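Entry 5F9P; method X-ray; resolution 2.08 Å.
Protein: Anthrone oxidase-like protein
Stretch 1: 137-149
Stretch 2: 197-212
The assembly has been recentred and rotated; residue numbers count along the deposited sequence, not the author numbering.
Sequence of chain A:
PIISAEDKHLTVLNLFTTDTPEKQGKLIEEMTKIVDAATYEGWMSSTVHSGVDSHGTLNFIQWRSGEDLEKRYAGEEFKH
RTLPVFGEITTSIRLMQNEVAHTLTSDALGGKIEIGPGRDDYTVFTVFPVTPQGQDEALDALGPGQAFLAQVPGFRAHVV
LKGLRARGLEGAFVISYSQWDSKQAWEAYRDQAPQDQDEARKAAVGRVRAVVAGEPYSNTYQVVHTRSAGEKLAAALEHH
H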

ATOM      1  N   GLU A 137      10.244   9.463 -14.398  1.00 17.03           N
ATOM      2  CA  GLU A 137      11.278   8.477 -14.634  1.00 17.45           C
ATOM      3  C   GLU A 137      11.095   7.283 -13.682  1.00 15.85           C
ATOM      4  O   GLU A 137      11.119   6.122 -14.099  1.00 16.97           O
ATOM      5  CB  GLU A 137      12.647   9.135 -14.435  1.00 18.11           C
ATOM      6  CG  GLU A 137      13.821   8.173 -14.390  1.00 19.70           C
ATOM      7  CD  GLU A 137      14.168   7.600 -15.750  1.00 24.53           C
ATOM      8  OE1 GLU A 137      13.418   7.867 -16.722  1.00 27.41           O
ATOM      9  OE2 GLU A 137      15.197   6.896 -15.844  1.00 18.76           O
ATOM     10  N   ALA A 138      10.915   7.578 -12.401  1.00 14.10           N
ATOM     11  CA  ALA A 138      10.683   6.545 -11.395  1.00 12.81           C
ATOM     12  C   ALA A 138       9.478   5.673 -11.747  1.00 12.02           C
ATOM     13  O   ALA A 138       9.527   4.455 -11.632  1.00  9.39           O
ATOM     14  CB  ALA A 138      10.483   7.183 -10.020  1.00 11.68           C
ATOM     15  N   LEU A 139       8.387   6.315 -12.151  1.00 12.33           N
ATOM     16  CA  LEU A 139       7.159   5.608 -12.480  1.00 11.85           C
ATOM     17  C   LEU A 139       7.362   4.693 -13.680  1.00 13.04           C
ATOM     18  O   LEU A 139       6.904   3.552 -13.698  1.00 11.89           O
ATOM     19  CB  LEU A 139       6.046   6.612 -12.778  1.00 10.36           C
ATOM     20  CG  LEU A 139       5.513   7.411 -11.590  1.00 12.54           C
ATOM     21  CD1 LEU A 139       4.567   8.514 -12.070  1.00 17.43           C
ATOM     22  CD2 LEU A 139       4.790   6.466 -10.634  1.00 13.91           C
ATOM     23  N   ASP A 140       8.034   5.210 -14.702  1.00 15.02           N
ATOM     24  CA  ASP A 140       8.317   4.405 -15.880  1.00 14.16           C
ATOM     25  C   ASP A 140       9.208   3.218 -15.542  1.00 13.31           C
ATOM     26  O   ASP A 140       8.954   2.102 -15.989  1.00 13.70           O
ATOM     27  CB  ASP A 140       8.961   5.239 -16.978  1.00 14.26           C
ATOM     28  CG  ASP A 140       9.015   4.497 -18.287  1.00 20.07           C
ATOM     29  OD1 ASP A 140       7.940   4.334 -18.912  1.00 20.63           O
ATOM     30  OD2 ASP A 140      10.119   4.064 -18.682  1.00 20.86           O
ATOM     31  N   ALA A 141      10.246   3.459 -14.745  1.00 13.22           N
ATOM     32  CA  ALA A 141      11.172   2.396 -14.361  1.00 13.21           C
ATOM     33  C   ALA A 141      10.496   1.292 -13.561  1.00 13.48           C
ATOM     34  O   ALA A 141      10.761   0.104 -13.798  1.00 13.41           O
ATOM     35  CB  ALA A 141      12.367   2.959 -13.569  1.00 11.18           C
ATOM     36  N   LEU A 142       9.653   1.684 -12.604  1.00 11.14           N
ATOM     37  CA  LEU A 142       9.013   0.717 -11.692  1.00 11.74           C
ATOM     38  C   LEU A 142       7.942  -0.091 -12.391  1.00 10.53           C
ATOM     39  O   LEU A 142       7.770  -1.269 -12.103  1.00 12.85           O
ATOM     40  CB  LEU A 142       8.393   1.425 -10.476  1.00 10.89           C
ATOM     41  CG  LEU A 142       9.351   1.919  -9.402  1.00 10.89           C
ATOM     42  CD1 LEU A 142       8.630   2.856  -8.453  1.00  9.18           C
ATOM     43  CD2 LEU A 142       9.946   0.719  -8.656  1.00 10.80           C
ATOM     44  N   GLY A 143       7.217   0.553 -13.306  1.00 13.17           N
ATOM     45  CA  GLY A 143       6.092  -0.074 -13.968  1.00 12.46           C
ATOM     46  C   GLY A 143       6.537  -0.821 -15.210  1.00 14.91           C
ATOM     47  O   GLY A 143       6.969  -1.974 -15.119  1.00 14.43           O
ATOM     48  N   PRO A 144       6.430  -0.171 -16.379  1.00 15.48           N
ATOM     49  CA  PRO A 144       6.840  -0.783 -17.658  1.00 16.48           C
ATOM     50  C   PRO A 144       8.269  -1.307 -17.594  1.00 13.33           C
ATOM     51  O   PRO A 144       8.577  -2.330 -18.196  1.00 17.87           O
ATOM     52  CB  PRO A 144       6.749   0.380 -18.653  1.00 15.53           C
ATOM     53  CG  PRO A 144       5.758   1.330 -18.047  1.00 18.91           C
ATOM     54  CD  PRO A 144       5.905   1.199 -16.552  1.00 14.81           C
ATOM     55  N   GLY A 145       9.131  -0.614 -16.858  1.00 11.60           N
ATOM     56  CA  GLY A 145      10.522  -1.022 -16.720  1.00 11.54           C
ATOM     57  C   GLY A 145      10.716  -2.403 -16.114  1.00 15.83           C
ATOM     58  O   GLY A 145      11.759  -3.043 -16.318  1.00 11.89           O
ATOM     59  N   GLN A 146       9.719  -2.874 -15.369  1.00 12.75           N
ATOM     60  CA  GLN A 146       9.826  -4.165 -14.699  1.00 13.34           C
ATOM     61  C   GLN A 146       8.888  -5.251 -15.245  1.00 14.78           C
ATOM     62  O   GLN A 146       8.406  -6.114 -14.508  1.00 12.89           O
ATOM     63  CB  GLN A 146       9.647  -3.995 -13.192  1.00 12.81           C
ATOM     64  CG  GLN A 146      10.676  -3.042 -12.588  1.00 13.17           C
ATOM     65  CD  GLN A 146      10.769  -3.167 -11.082  1.00 15.46           C
ATOM     66  OE1 GLN A 146      11.742  -3.705 -10.556  1.00 17.16           O
ATOM     67  NE2 GLN A 146       9.766  -2.657 -10.381  1.00 14.88           N
ATOM     68  N   ALA A 147       8.642  -5.214 -16.546  1.00 15.30           N
ATOM     69  CA  ALA A 147       7.851  -6.260 -17.178  1.00 16.08           C
ATOM     70  C   ALA A 147       8.445  -7.644 -16.883  1.00 17.38           C
ATOM     71  O   ALA A 147       7.720  -8.634 -16.835  1.00 18.64           O
ATOM     72  CB  ALA A 147       7.756  -6.017 -18.689  1.00 15.17           C
ATOM     73  N   PHE A 148       9.757  -7.716 -16.663  1.00 11.57           N
ATOM     74  CA  PHE A 148      10.409  -9.004 -16.425  1.00 14.88           C
ATOM     75  C   PHE A 148       9.840  -9.722 -15.201  1.00 16.80           C
ATOM     76  O   PHE A 148       9.974 -10.936 -15.074  1.00 17.15           O
ATOM     77  CB  PHE A 148      11.924  -8.832 -16.223  1.00 13.57           C
ATOM     78  CG  PHE A 148      12.272  -8.129 -14.942  1.00 14.29           C
ATOM     79  CD1 PHE A 148      12.376  -6.744 -14.900  1.00 14.29           C
ATOM     80  CD2 PHE A 148      12.449  -8.850 -13.767  1.00 14.65           C
ATOM     81  CE1 PHE A 148      12.676  -6.088 -13.708  1.00 14.26           C
ATOM     82  CE2 PHE A 148      12.744  -8.203 -12.576  1.00 16.97           C
ATOM     83  CZ  PHE A 148      12.857  -6.818 -12.544  1.00 13.89           C
ATOM     84  N   LEU A 149       9.239  -8.968 -14.282  1.00 17.65           N
ATOM     85  CA  LEU A 149       8.752  -9.550 -13.030  1.00 14.56           C
ATOM     86  C   LEU A 149       7.776 -10.695 -13.281  1.00 16.25           C
ATOM     87  O   LEU A 149       7.775 -11.680 -12.555  1.00 14.19           O
ATOM     88  CB  LEU A 149       8.086  -8.488 -12.154  1.00 15.52           C
ATOM     89  CG  LEU A 149       8.958  -7.501 -11.370  1.00 13.56           C
ATOM     90  CD1 LEU A 149       8.058  -6.432 -10.768  1.00  9.83           C
ATOM     91  CD2 LEU A 149       9.774  -8.219 -10.293  1.00 12.01           C
ATOM     92  N   GLN A 197      20.504 -11.749 -11.280  1.00 18.97           N
ATOM     93  CA  GLN A 197      19.546 -10.706 -11.601  1.00 14.84           C
ATOM     94  C   GLN A 197      19.431 -10.523 -13.108  1.00 19.27           C
ATOM     95  O   GLN A 197      20.433 -10.503 -13.823  1.00 16.56           O
ATOM     96  CB  GLN A 197      19.976  -9.384 -10.978  1.00 15.14           C
ATOM     97  CG  GLN A 197      19.974  -9.355  -9.465  1.00 12.67           C
ATOM     98  CD  GLN A 197      20.253  -7.963  -8.928  1.00 17.71           C
ATOM     99  OE1 GLN A 197      20.085  -6.965  -9.638  1.00 13.39           O
ATOM    100  NE2 GLN A 197      20.686  -7.887  -7.679  1.00 15.38           N
ATOM    101  N   ASP A 198      18.203 -10.369 -13.578  1.00 15.15           N
ATOM    102  CA  ASP A 198      17.951  -9.942 -14.954  1.00 18.52           C
ATOM    103  C   ASP A 198      18.573  -8.556 -15.191  1.00 16.91           C
ATOM    104  O   ASP A 198      18.575  -7.721 -14.295  1.00 14.86           O
ATOM    105  CB  ASP A 198      16.443  -9.870 -15.199  1.00 18.41           C
ATOM    106  CG  ASP A 198      16.087  -9.979 -16.666  1.00 32.33           C
ATOM    107  OD1 ASP A 198      16.353  -9.015 -17.433  1.00 29.72           O
ATOM    108  OD2 ASP A 198      15.540 -11.041 -17.044  1.00 37.34           O
ATOM    109  N   GLU A 199      19.098  -8.308 -16.386  1.00 15.41           N
ATOM    110  CA  GLU A 199      19.693  -7.003 -16.663  1.00 17.20           C
ATOM    111  C   GLU A 199      18.624  -5.913 -16.694  1.00 13.73           C
ATOM    112  O   GLU A 199      18.899  -4.755 -16.398  1.00 12.44           O
ATOM    113  CB  GLU A 199      20.528  -7.031 -17.952  1.00 17.07           C
ATOM    114  CG  GLU A 199      21.829  -7.870 -17.831  1.00 14.36           C
ATOM    115  CD  GLU A 199      22.814  -7.279 -16.822  1.00 15.39           C
ATOM    116  OE1 GLU A 199      23.070  -6.063 -16.928  1.00 12.31           O
ATOM    117  OE2 GLU A 199      23.326  -8.013 -15.920  1.00 14.25           O
ATOM    118  N   ALA A 200      17.401  -6.292 -17.046  1.00 16.17           N
ATOM    119  CA  ALA A 200      16.276  -5.357 -17.007  1.00 14.10           C
ATOM    120  C   ALA A 200      15.952  -4.964 -15.555  1.00 14.10           C
ATOM    121  O   ALA A 200      15.524  -3.833 -15.284  1.00 11.96           O
ATOM    122  CB  ALA A 200      15.062  -5.944 -17.709  1.00 11.94           C
ATOM    123  N   ARG A 201      16.184  -5.881 -14.615  1.00 13.14           N
ATOM    124  CA  ARG A 201      16.027  -5.527 -13.201  1.00 11.72           C
ATOM    125  C   ARG A 201      17.047  -4.474 -12.791  1.00 12.26           C
ATOM    126  O   ARG A 201      16.692  -3.465 -12.189  1.00 11.58           O
ATOM    127  CB  ARG A 201      16.139  -6.742 -12.281  1.00 12.36           C
ATOM    128  CG  ARG A 201      16.317  -6.361 -10.808  1.00 13.65           C
ATOM    129  CD  ARG A 201      16.403  -7.580  -9.914  1.00 13.52           C
ATOM    130  NE  ARG A 201      16.633  -7.216  -8.511  1.00 17.30           N
ATOM    131  CZ  ARG A 201      16.633  -8.092  -7.507  1.00 16.46           C
ATOM    132  NH1 ARG A 201      16.413  -9.381  -7.758  1.00 14.65           N
ATOM    133  NH2 ARG A 201      16.837  -7.680  -6.258  1.00 16.13           N
ATOM    134  N   LYS A 202      18.312  -4.709 -13.132  1.00 10.40           N
ATOM    135  CA  LYS A 202      19.389  -3.763 -12.808  1.00 14.09           C
ATOM    136  C   LYS A 202      19.133  -2.374 -13.392  1.00 10.97           C
ATOM    137  O   LYS A 202      19.441  -1.353 -12.775  1.00 11.83           O
ATOM    138  CB  LYS A 202      20.733  -4.293 -13.318  1.00 13.11           C
ATOM    139  CG  LYS A 202      21.107  -5.680 -12.799  1.00 14.49           C
ATOM    140  CD  LYS A 202      22.457  -6.116 -13.368  1.00 15.14           C
ATOM    141  CE  LYS A 202      22.896  -7.472 -12.825  1.00 18.10           C
ATOM    142  NZ  LYS A 202      24.161  -7.950 -13.477  1.00 14.01           N
ATOM    143  N   ALA A 203      18.576  -2.342 -14.593  1.00 11.62           N
ATOM    144  CA  ALA A 203      18.283  -1.079 -15.251  1.00 13.40           C
ATOM    145  C   ALA A 203      17.149  -0.364 -14.531  1.00 12.06           C
ATOM    146  O   ALA A 203      17.229   0.831 -14.272  1.00 12.53           O
ATOM    147  CB  ALA A 203      17.928  -1.311 -16.720  1.00 12.61           C
ATOM    148  N   ALA A 204      16.093  -1.097 -14.199  1.00 11.72           N
ATOM    149  CA  ALA A 204      14.952  -0.485 -13.505  1.00 12.77           C
ATOM    150  C   ALA A 204      15.415   0.091 -12.176  1.00 12.47           C
ATOM    151  O   ALA A 204      15.165   1.258 -11.864  1.00 12.18           O
ATOM    152  CB  ALA A 204      13.832  -1.514 -13.286  1.00 11.37           C
ATOM    153  N   VAL A 205      16.116  -0.736 -11.404  1.00 10.20           N
ATOM    154  CA  VAL A 205      16.611  -0.330 -10.101  1.00  9.71           C
ATOM    155  C   VAL A 205      17.568   0.862 -10.196  1.00 11.13           C
ATOM    156  O   VAL A 205      17.519   1.765  -9.366  1.00 10.86           O
ATOM    157  CB  VAL A 205      17.255  -1.520  -9.362  1.00 12.81           C
ATOM    158  CG1 VAL A 205      18.125  -1.040  -8.212  1.00 10.51           C
ATOM    159  CG2 VAL A 205      16.162  -2.475  -8.866  1.00 11.04           C
ATOM    160  N   GLY A 206      18.424   0.862 -11.213  1.00 11.63           N
ATOM    161  CA  GLY A 206      19.390   1.933 -11.400  1.00 12.39           C
ATOM    162  C   GLY A 206      18.730   3.269 -11.711  1.00 11.23           C
ATOM    163  O   GLY A 206      19.198   4.331 -11.276  1.00 12.82           O
ATOM    164  N   ARG A 207      17.648   3.216 -12.474  1.00  9.33           N
ATOM    165  CA  ARG A 207      16.884   4.411 -12.813  1.00 12.69           C
ATOM    166  C   ARG A 207      16.189   4.993 -11.580  1.00 13.50           C
ATOM    167  O   ARG A 207      16.234   6.193 -11.344  1.00 10.13           O
ATOM    168  CB  ARG A 207      15.879   4.092 -13.915  1.00 11.34           C
ATOM    169  CG  ARG A 207      16.534   3.918 -15.294  1.00 14.17           C
ATOM    170  CD  ARG A 207      15.553   3.335 -16.306  1.00 14.25           C
ATOM    171  NE  ARG A 207      14.511   4.287 -16.671  1.00 15.68           N
ATOM    172  CZ  ARG A 207      13.357   3.946 -17.237  1.00 15.81           C
ATOM    173  NH1 ARG A 207      13.095   2.670 -17.494  1.00 14.43           N
ATOM    174  NH2 ARG A 207      12.470   4.881 -17.542  1.00 16.45           N
ATOM    175  N   VAL A 208      15.556   4.139 -10.783  1.00 10.70           N
ATOM    176  CA  VAL A 208      14.947   4.605  -9.539  1.00 10.38           C
ATOM    177  C   VAL A 208      16.005   5.172  -8.596  1.00 12.71           C
ATOM    178  O   VAL A 208      15.849   6.271  -8.056  1.00 10.90           O
ATOM    179  CB  VAL A 208      14.175   3.480  -8.831  1.00  9.24           C
ATOM    180  CG1 VAL A 208      13.582   3.986  -7.512  1.00 11.33           C
ATOM    181  CG2 VAL A 208      13.086   2.964  -9.739  1.00  8.67           C
ATOM    182  N   ARG A 209      17.095   4.431  -8.420  1.00 11.20           N
ATOM    183  CA  ARG A 209      18.183   4.867  -7.540  1.00 12.28           C
ATOM    184  C   ARG A 209      18.663   6.284  -7.878  1.00 13.10           C
ATOM    185  O   ARG A 209      18.981   7.083  -6.984  1.00 14.90           O
ATOM    186  CB  ARG A 209      19.346   3.868  -7.615  1.00 12.12           C
ATOM    187  CG  ARG A 209      20.630   4.309  -6.890  1.00 14.49           C
ATOM    188  CD  ARG A 209      21.695   3.226  -7.036  1.00 12.89           C
ATOM    189  NE  ARG A 209      23.017   3.615  -6.549  1.00 11.98           N
ATOM    190  CZ  ARG A 209      23.846   2.776  -5.934  1.00 14.28           C
ATOM    191  NH1 ARG A 209      23.475   1.518  -5.720  1.00 12.61           N
ATOM    192  NH2 ARG A 209      25.044   3.187  -5.529  1.00 13.45           N
ATOM    193  N   ALA A 210      18.697   6.609  -9.164  1.00 11.32           N
ATOM    194  CA  ALA A 210      19.172   7.926  -9.595  1.00 13.34           C
ATOM    195  C   ALA A 210      18.294   9.079  -9.110  1.00 15.46           C
ATOM    196  O   ALA A 210      18.771  10.202  -8.962  1.00 14.51           O
ATOM    197  CB  ALA A 210      19.322   7.974 -11.124  1.00 15.42           C
ATOM    198  N   VAL A 211      17.012   8.811  -8.871  1.00 12.48           N
ATOM    199  CA  VAL A 211      16.085   9.890  -8.555  1.00 12.55           C
ATOM    200  C   VAL A 211      15.444   9.795  -7.173  1.00 12.59           C
ATOM    201  O   VAL A 211      14.578  10.596  -6.848  1.00 12.21           O
ATOM    202  CB  VAL A 211      14.964  10.035  -9.629  1.00 13.59           C
ATOM    203  CG1 VAL A 211      15.558  10.306 -11.013  1.00 13.58           C
ATOM    204  CG2 VAL A 211      14.094   8.797  -9.656  1.00 12.79           C
ATOM    205  N   VAL A 212      15.870   8.825  -6.365  1.00 14.19           N
ATOM    206  CA  VAL A 212      15.448   8.754  -4.962  1.00 14.74           C
ATOM    207  C   VAL A 212      15.995   9.945  -4.168  1.00 17.08           C
ATOM    208  O   VAL A 212      17.186  10.249  -4.231  1.00 15.66           O
ATOM    209  CB  VAL A 212      15.907   7.433  -4.290  1.00 16.30           C
ATOM    210  CG1 VAL A 212      15.758   7.519  -2.781  1.00 15.81           C
ATOM    211  CG2 VAL A 212      15.110   6.245  -4.844  1.00 13.29           C
TER
HETATM  212  O   HOH W   1      10.674   1.676 -19.301  1.00 23.86           O
HETATM  213  O   HOH W   2      14.291  -2.342 -17.198  1.00 15.38           O

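The two stretches, at least 50 residues apart in sequence wherever they touch, pack as a nearly antiparallel pair of helices. Helix 137-142 runs at 161° to helix 199-211, and their axes approach to 8.5 Å. The backbones come close where small residues meet: the CA atoms of Ala141 and Ala204 lie 4.8 Å apart. In the next pair of the register, the CA atoms of Ala138 and Val208 are 5.0 Å apart. In all, 678 Å² of surface is buried, summed over both sides.

The polar part of the contact begins at Glu137, whose CA-to-CB bond points toward the second stretch. Its carboxylate meets the guanidinium of Arg207 in a two-pronged salt bridge, with Arg207 NE donating to Glu137 OE2 at 2.8 Å and Arg207 NH2 to Glu137 OE1 at 3.2 Å. Both bonds are close to linear, as expected when two planar charged groups meet edge to edge. Ala138 CB, pointing sideways, lies 4.0 Å from Val211 CG2. One turn beyond Glu137, Asp140 extends the network: Arg207 NH2 also donates to Asp140 OD2, at 2.7 Å and 176°. A single arginine thus pairs with two acidic residues, while a water bridges Asp140 OD2 (2.5 Å) and Arg207 NH1 (3.2 Å).

Ala141 sits at the centre of the packing. Its CB is 3.9 Å from Val208 CG2, its O is 3.5 Å from Ala204 CB, and its CA lies over one face of the Arg207 guanidinium, 3.7 Å from NH1. The arginine therefore uses its edge for charge pairing and a face for van der Waals contact. Leu142 adds to the same apolar patch, with CG 3.9 Å from Val208 CG2.

Gly143 leaves helical geometry, and the chain enters a 3-10 segment. At Gly145 the backbones are linked through solvent: a second water donates to both Gly145 O (2.8 Å) and Ala200 O (2.7 Å). Gln146 packs its aliphatic CG 3.6 Å from Ala204 CB, while its NE2 donates to Leu142 O at 3.0 Å, tying the side chain back to the end of the preceding helix.

Phe148 closes the contact at the start of helix 199-211. With chi1 in the p rotamer, its ring reaches Ala200, Phe148 CD1 lying 4.0 Å from Ala200 CB, and its CZ comes within 3.3 Å of Arg201 CB. Arg201 N lies over one ring face. Nearby, Asp198 caps the helix by accepting from Ala200 N through OD1 at 2.9 Å.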